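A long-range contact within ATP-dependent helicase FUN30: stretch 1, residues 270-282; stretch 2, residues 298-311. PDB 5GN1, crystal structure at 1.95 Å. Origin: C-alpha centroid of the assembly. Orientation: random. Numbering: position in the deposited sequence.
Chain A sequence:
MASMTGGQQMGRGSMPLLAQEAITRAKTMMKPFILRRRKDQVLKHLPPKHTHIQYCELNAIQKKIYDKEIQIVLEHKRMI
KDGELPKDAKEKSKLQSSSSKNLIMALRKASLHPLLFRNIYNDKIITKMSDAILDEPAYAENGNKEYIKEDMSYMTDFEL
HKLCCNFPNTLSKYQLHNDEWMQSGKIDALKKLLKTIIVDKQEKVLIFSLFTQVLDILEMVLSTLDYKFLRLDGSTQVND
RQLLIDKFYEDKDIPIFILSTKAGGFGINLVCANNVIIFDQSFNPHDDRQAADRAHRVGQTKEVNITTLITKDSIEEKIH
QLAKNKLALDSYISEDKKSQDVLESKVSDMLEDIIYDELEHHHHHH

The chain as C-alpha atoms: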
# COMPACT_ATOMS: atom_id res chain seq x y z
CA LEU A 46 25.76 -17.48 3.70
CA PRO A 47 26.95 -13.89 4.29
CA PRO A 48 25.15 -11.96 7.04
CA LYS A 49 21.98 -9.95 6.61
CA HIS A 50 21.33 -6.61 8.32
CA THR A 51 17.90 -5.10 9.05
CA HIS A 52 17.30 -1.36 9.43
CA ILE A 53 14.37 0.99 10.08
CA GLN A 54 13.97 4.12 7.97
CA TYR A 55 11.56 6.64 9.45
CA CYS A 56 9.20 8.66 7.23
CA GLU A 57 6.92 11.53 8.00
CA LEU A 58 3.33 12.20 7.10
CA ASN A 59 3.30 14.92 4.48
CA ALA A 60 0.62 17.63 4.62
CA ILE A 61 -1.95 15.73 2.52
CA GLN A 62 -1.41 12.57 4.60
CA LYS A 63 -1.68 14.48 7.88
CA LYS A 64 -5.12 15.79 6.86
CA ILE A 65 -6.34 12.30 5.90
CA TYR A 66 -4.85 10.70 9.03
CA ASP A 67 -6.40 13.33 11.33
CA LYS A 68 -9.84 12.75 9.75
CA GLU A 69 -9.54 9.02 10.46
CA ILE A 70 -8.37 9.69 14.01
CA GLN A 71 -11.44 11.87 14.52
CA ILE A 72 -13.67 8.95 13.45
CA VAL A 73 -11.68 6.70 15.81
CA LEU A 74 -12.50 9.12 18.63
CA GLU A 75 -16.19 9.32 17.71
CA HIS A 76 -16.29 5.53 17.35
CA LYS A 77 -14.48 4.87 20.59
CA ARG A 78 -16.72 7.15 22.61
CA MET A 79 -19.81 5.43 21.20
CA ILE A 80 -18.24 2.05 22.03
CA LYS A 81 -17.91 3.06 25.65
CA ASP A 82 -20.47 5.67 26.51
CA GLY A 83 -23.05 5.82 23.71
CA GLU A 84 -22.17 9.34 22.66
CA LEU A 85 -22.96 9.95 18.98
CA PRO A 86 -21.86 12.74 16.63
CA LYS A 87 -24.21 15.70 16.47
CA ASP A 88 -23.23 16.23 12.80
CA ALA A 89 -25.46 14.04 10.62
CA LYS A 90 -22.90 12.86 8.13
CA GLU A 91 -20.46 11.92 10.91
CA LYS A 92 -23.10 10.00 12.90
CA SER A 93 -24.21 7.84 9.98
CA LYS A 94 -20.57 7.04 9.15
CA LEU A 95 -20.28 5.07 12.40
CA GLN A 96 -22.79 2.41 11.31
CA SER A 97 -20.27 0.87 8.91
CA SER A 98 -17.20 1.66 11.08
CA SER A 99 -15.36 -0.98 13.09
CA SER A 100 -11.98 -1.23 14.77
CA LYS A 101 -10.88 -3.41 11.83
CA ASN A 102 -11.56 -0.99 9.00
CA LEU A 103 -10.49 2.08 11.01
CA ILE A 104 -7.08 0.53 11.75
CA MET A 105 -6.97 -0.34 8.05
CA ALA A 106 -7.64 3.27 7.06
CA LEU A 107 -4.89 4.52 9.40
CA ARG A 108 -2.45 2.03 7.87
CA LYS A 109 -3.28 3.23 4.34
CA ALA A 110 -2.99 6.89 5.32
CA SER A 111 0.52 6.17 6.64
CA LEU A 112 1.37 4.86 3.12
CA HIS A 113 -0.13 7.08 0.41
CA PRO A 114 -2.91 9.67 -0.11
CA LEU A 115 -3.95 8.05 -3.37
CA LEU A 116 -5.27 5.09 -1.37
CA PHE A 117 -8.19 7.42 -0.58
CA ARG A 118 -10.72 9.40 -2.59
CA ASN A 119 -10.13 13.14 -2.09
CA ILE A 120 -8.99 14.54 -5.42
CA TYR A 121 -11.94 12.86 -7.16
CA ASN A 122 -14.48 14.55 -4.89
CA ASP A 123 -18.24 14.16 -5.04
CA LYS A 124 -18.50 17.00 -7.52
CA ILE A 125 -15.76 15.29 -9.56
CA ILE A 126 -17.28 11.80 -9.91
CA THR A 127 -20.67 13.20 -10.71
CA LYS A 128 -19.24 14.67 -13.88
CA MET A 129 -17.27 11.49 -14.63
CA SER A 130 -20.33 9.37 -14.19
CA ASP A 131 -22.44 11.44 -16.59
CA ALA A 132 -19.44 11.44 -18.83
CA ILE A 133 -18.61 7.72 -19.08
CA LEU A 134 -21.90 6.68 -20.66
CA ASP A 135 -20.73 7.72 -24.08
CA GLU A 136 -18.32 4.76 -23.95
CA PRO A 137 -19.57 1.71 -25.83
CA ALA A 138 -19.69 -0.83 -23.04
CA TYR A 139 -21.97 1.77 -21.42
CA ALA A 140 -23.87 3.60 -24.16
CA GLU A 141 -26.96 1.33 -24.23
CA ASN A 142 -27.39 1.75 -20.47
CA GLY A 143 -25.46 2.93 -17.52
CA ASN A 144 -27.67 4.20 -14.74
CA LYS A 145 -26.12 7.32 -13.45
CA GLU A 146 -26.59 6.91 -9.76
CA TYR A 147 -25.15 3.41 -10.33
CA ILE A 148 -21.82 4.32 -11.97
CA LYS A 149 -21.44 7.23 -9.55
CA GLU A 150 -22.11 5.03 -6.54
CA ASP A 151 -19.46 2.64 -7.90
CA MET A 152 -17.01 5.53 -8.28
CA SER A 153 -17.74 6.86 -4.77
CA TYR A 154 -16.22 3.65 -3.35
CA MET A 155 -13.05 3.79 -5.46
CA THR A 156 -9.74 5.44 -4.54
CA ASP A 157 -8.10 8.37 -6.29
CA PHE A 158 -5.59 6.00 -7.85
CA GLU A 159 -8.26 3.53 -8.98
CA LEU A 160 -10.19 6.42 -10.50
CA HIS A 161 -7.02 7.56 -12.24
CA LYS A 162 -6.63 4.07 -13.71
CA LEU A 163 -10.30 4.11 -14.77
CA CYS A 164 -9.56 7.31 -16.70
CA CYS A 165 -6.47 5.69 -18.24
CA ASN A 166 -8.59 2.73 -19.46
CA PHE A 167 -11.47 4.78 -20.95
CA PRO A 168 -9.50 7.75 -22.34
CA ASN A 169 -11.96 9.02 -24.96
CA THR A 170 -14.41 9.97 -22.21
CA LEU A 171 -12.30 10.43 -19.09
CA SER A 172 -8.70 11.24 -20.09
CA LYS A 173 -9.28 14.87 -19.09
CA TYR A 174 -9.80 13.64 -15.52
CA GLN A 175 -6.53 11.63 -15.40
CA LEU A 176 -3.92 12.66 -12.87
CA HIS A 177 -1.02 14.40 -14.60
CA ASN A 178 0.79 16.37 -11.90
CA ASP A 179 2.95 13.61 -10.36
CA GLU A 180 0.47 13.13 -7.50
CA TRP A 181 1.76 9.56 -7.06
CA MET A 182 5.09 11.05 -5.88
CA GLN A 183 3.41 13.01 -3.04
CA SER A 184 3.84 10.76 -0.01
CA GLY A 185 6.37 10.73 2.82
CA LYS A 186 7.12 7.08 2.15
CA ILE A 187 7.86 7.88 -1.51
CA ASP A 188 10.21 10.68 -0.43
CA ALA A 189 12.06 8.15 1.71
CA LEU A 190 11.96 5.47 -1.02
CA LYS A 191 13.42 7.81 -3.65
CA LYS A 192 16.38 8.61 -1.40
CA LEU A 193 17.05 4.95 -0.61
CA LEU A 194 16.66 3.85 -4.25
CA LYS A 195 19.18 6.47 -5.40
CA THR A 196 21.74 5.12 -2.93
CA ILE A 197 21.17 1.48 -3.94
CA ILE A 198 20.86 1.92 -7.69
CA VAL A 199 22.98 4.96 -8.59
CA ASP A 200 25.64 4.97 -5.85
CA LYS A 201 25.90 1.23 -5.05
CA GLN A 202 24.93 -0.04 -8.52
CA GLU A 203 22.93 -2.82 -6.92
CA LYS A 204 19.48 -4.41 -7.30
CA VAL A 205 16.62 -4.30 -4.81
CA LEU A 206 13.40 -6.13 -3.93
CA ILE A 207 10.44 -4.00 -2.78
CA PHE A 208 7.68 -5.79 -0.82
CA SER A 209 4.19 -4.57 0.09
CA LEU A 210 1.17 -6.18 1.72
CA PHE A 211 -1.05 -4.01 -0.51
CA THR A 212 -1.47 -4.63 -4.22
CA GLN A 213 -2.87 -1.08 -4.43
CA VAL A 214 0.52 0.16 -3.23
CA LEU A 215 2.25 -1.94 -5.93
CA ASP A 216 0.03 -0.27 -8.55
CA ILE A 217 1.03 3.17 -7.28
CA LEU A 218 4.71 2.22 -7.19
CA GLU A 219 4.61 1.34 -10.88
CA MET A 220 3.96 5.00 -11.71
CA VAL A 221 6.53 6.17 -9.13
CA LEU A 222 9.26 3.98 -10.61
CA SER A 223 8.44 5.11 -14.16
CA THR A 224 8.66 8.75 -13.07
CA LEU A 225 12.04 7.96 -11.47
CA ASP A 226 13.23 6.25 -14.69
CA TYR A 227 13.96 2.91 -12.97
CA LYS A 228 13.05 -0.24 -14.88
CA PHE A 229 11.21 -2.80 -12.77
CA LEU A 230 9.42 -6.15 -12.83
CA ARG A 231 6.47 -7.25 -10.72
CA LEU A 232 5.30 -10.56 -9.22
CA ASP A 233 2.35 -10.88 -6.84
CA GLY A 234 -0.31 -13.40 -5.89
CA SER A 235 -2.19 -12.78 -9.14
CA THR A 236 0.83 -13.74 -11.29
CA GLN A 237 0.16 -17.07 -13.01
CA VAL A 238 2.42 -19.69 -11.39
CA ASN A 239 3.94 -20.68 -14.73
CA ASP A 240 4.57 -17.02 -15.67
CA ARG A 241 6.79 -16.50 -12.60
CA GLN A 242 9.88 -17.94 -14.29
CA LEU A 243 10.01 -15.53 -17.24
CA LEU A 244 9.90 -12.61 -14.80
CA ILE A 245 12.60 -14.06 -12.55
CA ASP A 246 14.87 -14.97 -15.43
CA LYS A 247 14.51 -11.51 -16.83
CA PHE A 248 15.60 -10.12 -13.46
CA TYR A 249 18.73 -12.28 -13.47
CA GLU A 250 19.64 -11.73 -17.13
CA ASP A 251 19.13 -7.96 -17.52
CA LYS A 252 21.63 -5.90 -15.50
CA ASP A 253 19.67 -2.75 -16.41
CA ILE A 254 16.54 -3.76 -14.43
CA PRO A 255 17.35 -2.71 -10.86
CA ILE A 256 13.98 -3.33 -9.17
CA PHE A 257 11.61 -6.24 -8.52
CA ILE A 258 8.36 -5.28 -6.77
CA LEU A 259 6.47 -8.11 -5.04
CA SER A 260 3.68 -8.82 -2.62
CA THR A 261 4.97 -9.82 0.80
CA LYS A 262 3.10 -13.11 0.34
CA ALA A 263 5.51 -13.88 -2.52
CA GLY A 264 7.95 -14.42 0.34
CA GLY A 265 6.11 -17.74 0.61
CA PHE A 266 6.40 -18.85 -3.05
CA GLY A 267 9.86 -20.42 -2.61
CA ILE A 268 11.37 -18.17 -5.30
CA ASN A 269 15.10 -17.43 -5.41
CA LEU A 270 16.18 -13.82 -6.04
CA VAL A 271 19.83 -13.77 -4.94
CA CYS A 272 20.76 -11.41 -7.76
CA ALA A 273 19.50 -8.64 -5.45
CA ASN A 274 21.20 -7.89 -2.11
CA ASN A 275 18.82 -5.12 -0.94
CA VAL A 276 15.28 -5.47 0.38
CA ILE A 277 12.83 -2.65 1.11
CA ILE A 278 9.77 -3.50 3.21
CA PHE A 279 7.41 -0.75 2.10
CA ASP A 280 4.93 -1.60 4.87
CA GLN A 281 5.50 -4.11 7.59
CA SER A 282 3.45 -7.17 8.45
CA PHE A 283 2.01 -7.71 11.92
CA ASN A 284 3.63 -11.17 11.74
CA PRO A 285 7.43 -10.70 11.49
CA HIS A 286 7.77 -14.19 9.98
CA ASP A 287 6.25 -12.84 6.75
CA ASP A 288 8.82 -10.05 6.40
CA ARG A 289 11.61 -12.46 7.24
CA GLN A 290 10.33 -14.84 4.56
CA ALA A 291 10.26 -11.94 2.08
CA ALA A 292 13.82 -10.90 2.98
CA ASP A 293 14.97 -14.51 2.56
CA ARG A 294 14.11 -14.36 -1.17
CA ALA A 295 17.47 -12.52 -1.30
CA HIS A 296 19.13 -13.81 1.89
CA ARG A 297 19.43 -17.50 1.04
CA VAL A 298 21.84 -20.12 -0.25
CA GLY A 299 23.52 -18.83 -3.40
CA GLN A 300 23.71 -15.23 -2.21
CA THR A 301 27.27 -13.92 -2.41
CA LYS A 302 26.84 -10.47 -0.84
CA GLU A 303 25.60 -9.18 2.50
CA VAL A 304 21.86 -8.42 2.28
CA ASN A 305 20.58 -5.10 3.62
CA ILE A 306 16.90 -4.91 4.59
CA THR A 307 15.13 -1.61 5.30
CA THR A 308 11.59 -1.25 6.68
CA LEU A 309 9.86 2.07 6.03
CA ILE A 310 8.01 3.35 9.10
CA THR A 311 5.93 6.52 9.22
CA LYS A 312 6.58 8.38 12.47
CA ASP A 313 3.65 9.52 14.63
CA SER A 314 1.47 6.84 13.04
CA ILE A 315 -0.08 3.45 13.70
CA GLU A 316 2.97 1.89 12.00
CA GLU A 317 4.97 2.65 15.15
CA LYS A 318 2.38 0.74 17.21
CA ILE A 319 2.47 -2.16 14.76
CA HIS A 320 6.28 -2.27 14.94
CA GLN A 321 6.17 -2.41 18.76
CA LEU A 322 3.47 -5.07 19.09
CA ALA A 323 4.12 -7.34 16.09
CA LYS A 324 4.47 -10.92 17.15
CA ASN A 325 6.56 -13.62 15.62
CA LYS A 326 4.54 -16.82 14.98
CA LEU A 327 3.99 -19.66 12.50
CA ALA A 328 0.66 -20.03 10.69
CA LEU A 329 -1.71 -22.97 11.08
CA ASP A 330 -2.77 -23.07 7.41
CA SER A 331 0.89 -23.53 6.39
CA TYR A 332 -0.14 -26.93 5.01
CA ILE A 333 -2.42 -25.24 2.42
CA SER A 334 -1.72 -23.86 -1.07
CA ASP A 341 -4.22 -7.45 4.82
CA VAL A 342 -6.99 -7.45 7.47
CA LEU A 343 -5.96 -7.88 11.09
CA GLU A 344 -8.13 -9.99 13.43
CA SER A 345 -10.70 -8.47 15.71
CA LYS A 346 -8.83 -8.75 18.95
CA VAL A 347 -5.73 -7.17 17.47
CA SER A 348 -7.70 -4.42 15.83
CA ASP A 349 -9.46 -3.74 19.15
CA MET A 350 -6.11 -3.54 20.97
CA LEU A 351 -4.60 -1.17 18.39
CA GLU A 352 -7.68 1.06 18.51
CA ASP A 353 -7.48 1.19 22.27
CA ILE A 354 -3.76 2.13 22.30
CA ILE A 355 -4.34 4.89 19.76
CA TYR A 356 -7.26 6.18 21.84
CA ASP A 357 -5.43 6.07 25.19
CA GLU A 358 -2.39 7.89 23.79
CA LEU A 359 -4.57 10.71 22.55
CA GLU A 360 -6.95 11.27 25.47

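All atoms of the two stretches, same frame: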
# COMPACT_ATOMS: atom_id res chain seq x y z
N LEU A 270 15.84 -15.11 -5.43
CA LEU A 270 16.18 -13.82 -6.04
C LEU A 270 17.52 -13.31 -5.53
O LEU A 270 17.67 -12.13 -5.21
CB LEU A 270 15.06 -12.79 -5.77
CG LEU A 270 13.72 -13.16 -6.40
CD1 LEU A 270 12.56 -12.29 -5.92
CD2 LEU A 270 13.85 -13.11 -7.90
N VAL A 271 18.55 -14.17 -5.52
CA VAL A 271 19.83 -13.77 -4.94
C VAL A 271 20.59 -12.78 -5.80
O VAL A 271 21.65 -12.28 -5.39
CB VAL A 271 20.75 -14.97 -4.62
CG1 VAL A 271 20.10 -15.87 -3.55
CG2 VAL A 271 21.09 -15.76 -5.87
N CYS A 272 20.08 -12.45 -6.99
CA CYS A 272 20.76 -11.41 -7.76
C CYS A 272 20.52 -10.02 -7.19
O CYS A 272 21.13 -9.06 -7.67
CB CYS A 272 20.34 -11.47 -9.23
SG CYS A 272 18.57 -11.41 -9.50
N ALA A 273 19.63 -9.87 -6.21
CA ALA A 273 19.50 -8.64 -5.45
C ALA A 273 20.09 -8.84 -4.05
O ALA A 273 19.96 -9.93 -3.49
CB ALA A 273 18.02 -8.24 -5.32
N ASN A 274 20.74 -7.81 -3.50
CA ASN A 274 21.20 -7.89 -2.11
C ASN A 274 20.63 -6.76 -1.26
O ASN A 274 21.17 -6.46 -0.19
CB ASN A 274 22.73 -7.93 -2.01
CG ASN A 274 23.40 -6.64 -2.45
OD1 ASN A 274 23.12 -6.11 -3.52
ND2 ASN A 274 24.33 -6.15 -1.63
N ASN A 275 19.53 -6.13 -1.71
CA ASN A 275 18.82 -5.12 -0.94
C ASN A 275 17.34 -5.46 -0.93
O ASN A 275 16.80 -5.95 -1.92
CB ASN A 275 19.03 -3.72 -1.50
CG ASN A 275 20.48 -3.33 -1.52
OD1 ASN A 275 21.00 -2.78 -0.54
ND2 ASN A 275 21.15 -3.61 -2.62
N VAL A 276 16.70 -5.19 0.20
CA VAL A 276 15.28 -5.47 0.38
C VAL A 276 14.66 -4.26 1.08
O VAL A 276 15.19 -3.80 2.10
CB VAL A 276 15.04 -6.76 1.19
CG1 VAL A 276 13.54 -6.91 1.48
CG2 VAL A 276 15.56 -7.98 0.44
N ILE A 277 13.58 -3.73 0.51
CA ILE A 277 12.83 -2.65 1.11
C ILE A 277 11.45 -3.18 1.45
O ILE A 277 10.73 -3.67 0.56
CB ILE A 277 12.73 -1.43 0.18
CG1 ILE A 277 14.13 -0.93 -0.17
CG2 ILE A 277 11.90 -0.34 0.83
CD1 ILE A 277 14.11 0.24 -1.11
N ILE A 278 11.10 -3.12 2.73
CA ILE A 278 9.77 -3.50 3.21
C ILE A 278 8.97 -2.21 3.21
O ILE A 278 9.18 -1.35 4.07
CB ILE A 278 9.83 -4.14 4.60
CG1 ILE A 278 10.80 -5.32 4.61
CG2 ILE A 278 8.44 -4.62 5.03
CD1 ILE A 278 10.35 -6.46 3.76
N PHE A 279 8.10 -2.03 2.21
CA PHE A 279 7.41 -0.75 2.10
C PHE A 279 6.44 -0.56 3.26
O PHE A 279 6.23 0.56 3.72
CB PHE A 279 6.70 -0.64 0.76
CG PHE A 279 6.24 0.76 0.43
CD1 PHE A 279 7.11 1.66 -0.18
CD2 PHE A 279 4.94 1.17 0.70
CE1 PHE A 279 6.69 2.95 -0.49
CE2 PHE A 279 4.51 2.45 0.38
CZ PHE A 279 5.39 3.34 -0.22
N ASP A 280 5.87 -1.65 3.75
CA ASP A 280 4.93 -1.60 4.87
C ASP A 280 5.03 -2.93 5.59
O ASP A 280 5.04 -3.98 4.96
CB ASP A 280 3.50 -1.32 4.39
CG ASP A 280 3.08 -2.22 3.22
OD1 ASP A 280 2.64 -3.36 3.49
OD2 ASP A 280 3.23 -1.80 2.04
N GLN A 281 5.16 -2.88 6.91
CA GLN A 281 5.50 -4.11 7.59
C GLN A 281 4.25 -4.96 7.84
O GLN A 281 3.12 -4.48 7.80
CB GLN A 281 6.22 -3.82 8.90
CG GLN A 281 5.36 -3.15 9.94
CD GLN A 281 6.18 -2.56 11.07
OE1 GLN A 281 5.94 -1.42 11.50
NE2 GLN A 281 7.16 -3.32 11.56
N SER A 282 4.49 -6.24 8.05
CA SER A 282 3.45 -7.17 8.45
C SER A 282 3.37 -7.22 9.98
O SER A 282 4.36 -7.02 10.68
CB SER A 282 3.74 -8.56 7.89
OG SER A 282 2.82 -9.51 8.39
N VAL A 298 20.71 -19.41 0.34
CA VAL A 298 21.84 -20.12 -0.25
C VAL A 298 22.00 -19.70 -1.71
O VAL A 298 21.02 -19.66 -2.47
CB VAL A 298 21.65 -21.63 -0.11
CG1 VAL A 298 22.80 -22.38 -0.75
CG2 VAL A 298 21.52 -22.00 1.37
N GLY A 299 23.22 -19.37 -2.09
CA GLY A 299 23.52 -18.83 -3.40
C GLY A 299 23.85 -17.36 -3.39
O GLY A 299 24.50 -16.87 -4.32
N GLN A 300 23.41 -16.64 -2.35
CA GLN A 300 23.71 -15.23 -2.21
C GLN A 300 25.19 -15.04 -1.89
O GLN A 300 25.73 -15.71 -1.00
CB GLN A 300 22.85 -14.61 -1.10
CG GLN A 300 23.20 -13.19 -0.77
CD GLN A 300 22.92 -12.23 -1.92
OE1 GLN A 300 23.85 -11.74 -2.56
NE2 GLN A 300 21.64 -11.93 -2.18
N THR A 301 25.85 -14.14 -2.60
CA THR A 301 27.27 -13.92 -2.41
C THR A 301 27.58 -12.61 -1.69
O THR A 301 28.73 -12.38 -1.33
CB THR A 301 28.02 -13.93 -3.75
OG1 THR A 301 27.60 -12.82 -4.54
CG2 THR A 301 27.73 -15.21 -4.51
N LYS A 302 26.60 -11.74 -1.49
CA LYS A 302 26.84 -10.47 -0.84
C LYS A 302 26.03 -10.40 0.45
O LYS A 302 25.08 -11.16 0.65
CB LYS A 302 26.47 -9.31 -1.77
CG LYS A 302 27.21 -9.36 -3.10
CD LYS A 302 26.80 -8.20 -3.98
CE LYS A 302 27.49 -8.25 -5.34
NZ LYS A 302 27.04 -7.13 -6.20
N GLU A 303 26.43 -9.48 1.34
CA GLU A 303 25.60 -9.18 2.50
C GLU A 303 24.30 -8.54 2.03
O GLU A 303 24.29 -7.74 1.08
CB GLU A 303 26.34 -8.25 3.47
CG GLU A 303 27.48 -8.96 4.22
CD GLU A 303 28.19 -8.08 5.26
OE1 GLU A 303 27.66 -7.01 5.63
OE2 GLU A 303 29.29 -8.47 5.70
N VAL A 304 23.19 -8.90 2.67
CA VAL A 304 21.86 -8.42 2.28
C VAL A 304 21.42 -7.37 3.28
O VAL A 304 21.43 -7.60 4.50
CB VAL A 304 20.85 -9.57 2.20
CG1 VAL A 304 19.39 -9.04 2.10
CG2 VAL A 304 21.19 -10.47 1.01
N ASN A 305 21.03 -6.20 2.78
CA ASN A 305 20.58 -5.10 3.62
C ASN A 305 19.07 -4.93 3.46
O ASN A 305 18.57 -4.81 2.33
CB ASN A 305 21.30 -3.81 3.27
CG ASN A 305 22.69 -3.76 3.87
OD1 ASN A 305 23.69 -4.06 3.20
ND2 ASN A 305 22.77 -3.39 5.14
N ILE A 306 18.36 -4.93 4.58
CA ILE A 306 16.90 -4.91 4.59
C ILE A 306 16.46 -3.65 5.33
O ILE A 306 16.91 -3.40 6.45
CB ILE A 306 16.34 -6.18 5.24
CG1 ILE A 306 16.76 -7.42 4.45
CG2 ILE A 306 14.81 -6.11 5.37
CD1 ILE A 306 17.34 -8.47 5.31
N THR A 307 15.59 -2.86 4.70
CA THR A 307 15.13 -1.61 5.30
C THR A 307 13.60 -1.60 5.33
O THR A 307 12.96 -1.79 4.29
CB THR A 307 15.67 -0.40 4.52
OG1 THR A 307 17.10 -0.42 4.54
CG2 THR A 307 15.17 0.93 5.14
N THR A 308 13.04 -1.38 6.51
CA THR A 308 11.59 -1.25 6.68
C THR A 308 11.24 0.22 6.83
O THR A 308 11.82 0.92 7.67
CB THR A 308 11.10 -2.05 7.89
OG1 THR A 308 11.42 -3.42 7.70
CG2 THR A 308 9.58 -1.91 8.04
N LEU A 309 10.32 0.69 5.99
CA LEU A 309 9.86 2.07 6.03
C LEU A 309 8.77 2.20 7.08
O LEU A 309 7.80 1.45 7.06
CB LEU A 309 9.30 2.49 4.66
CG LEU A 309 10.24 2.35 3.48
CD1 LEU A 309 9.61 2.97 2.23
CD2 LEU A 309 11.55 3.01 3.82
N ILE A 310 8.93 3.16 7.98
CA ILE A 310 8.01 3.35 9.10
C ILE A 310 7.66 4.82 9.20
O ILE A 310 8.56 5.66 9.41
CB ILE A 310 8.60 2.84 10.43
CG1 ILE A 310 8.78 1.33 10.36
CG2 ILE A 310 7.69 3.24 11.60
CD1 ILE A 310 9.04 0.67 11.71
N THR A 311 6.38 5.15 9.05
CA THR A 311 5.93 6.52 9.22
C THR A 311 5.86 6.86 10.71
O THR A 311 5.20 6.16 11.49
CB THR A 311 4.58 6.73 8.55
OG1 THR A 311 4.75 6.64 7.12
CG2 THR A 311 4.04 8.11 8.90
O HOH W 1 23.37 -10.27 -4.65
O HOH W 2 24.52 -13.46 -5.23
O HOH W 3 17.47 -1.49 2.08
O HOH W 4 5.57 -0.27 8.00

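The contact is built on two parallel strands, 275-278 and 304-311, inclined by 16°, with a turn and a loop docked ahead of them. A type I turn, Leu270 to Ala273, opens stretch 1. Within it Val271 points toward the other stretch, and its CG1 lies 3.9 Å from Gln300 CB. Gln300 then works as an adaptor between irregular backbones: its NE2 donates to Ala273 O (2.9 Å), while its OE1 accepts from Lys302 N (3.0 Å), steadying its own loop. Asn274 leads into the sheet, ND2 donating to Glu303 O at 3.1 Å.

From here the parallel ladder runs in regular alternation. Asn274 O accepts from Asn305 N (3.0 Å), and Val276 N donates to Asn305 O (2.9 Å); Val276 O takes Thr307 N (2.8 Å), and Ile278 N reaches Thr307 O (2.8 Å). Leu309 N to Ile278 O (3.0 Å) closes the series. Val276 and Ile278 thus bond through both N and O, straddling Thr307.

Side chains alternate accordingly. Val276 and Ile278 share a face with Ile306 and Thr308; Val276 CB meets Ile306 CG1 at 3.7 Å. On the other face, Asn275 and Ile277 accompany Asn305 and Thr307. Beyond the bridges, Leu309 CD1 packs obliquely against Phe279 CD1 (3.7 Å), and a water links Gln281 N to Leu309 O.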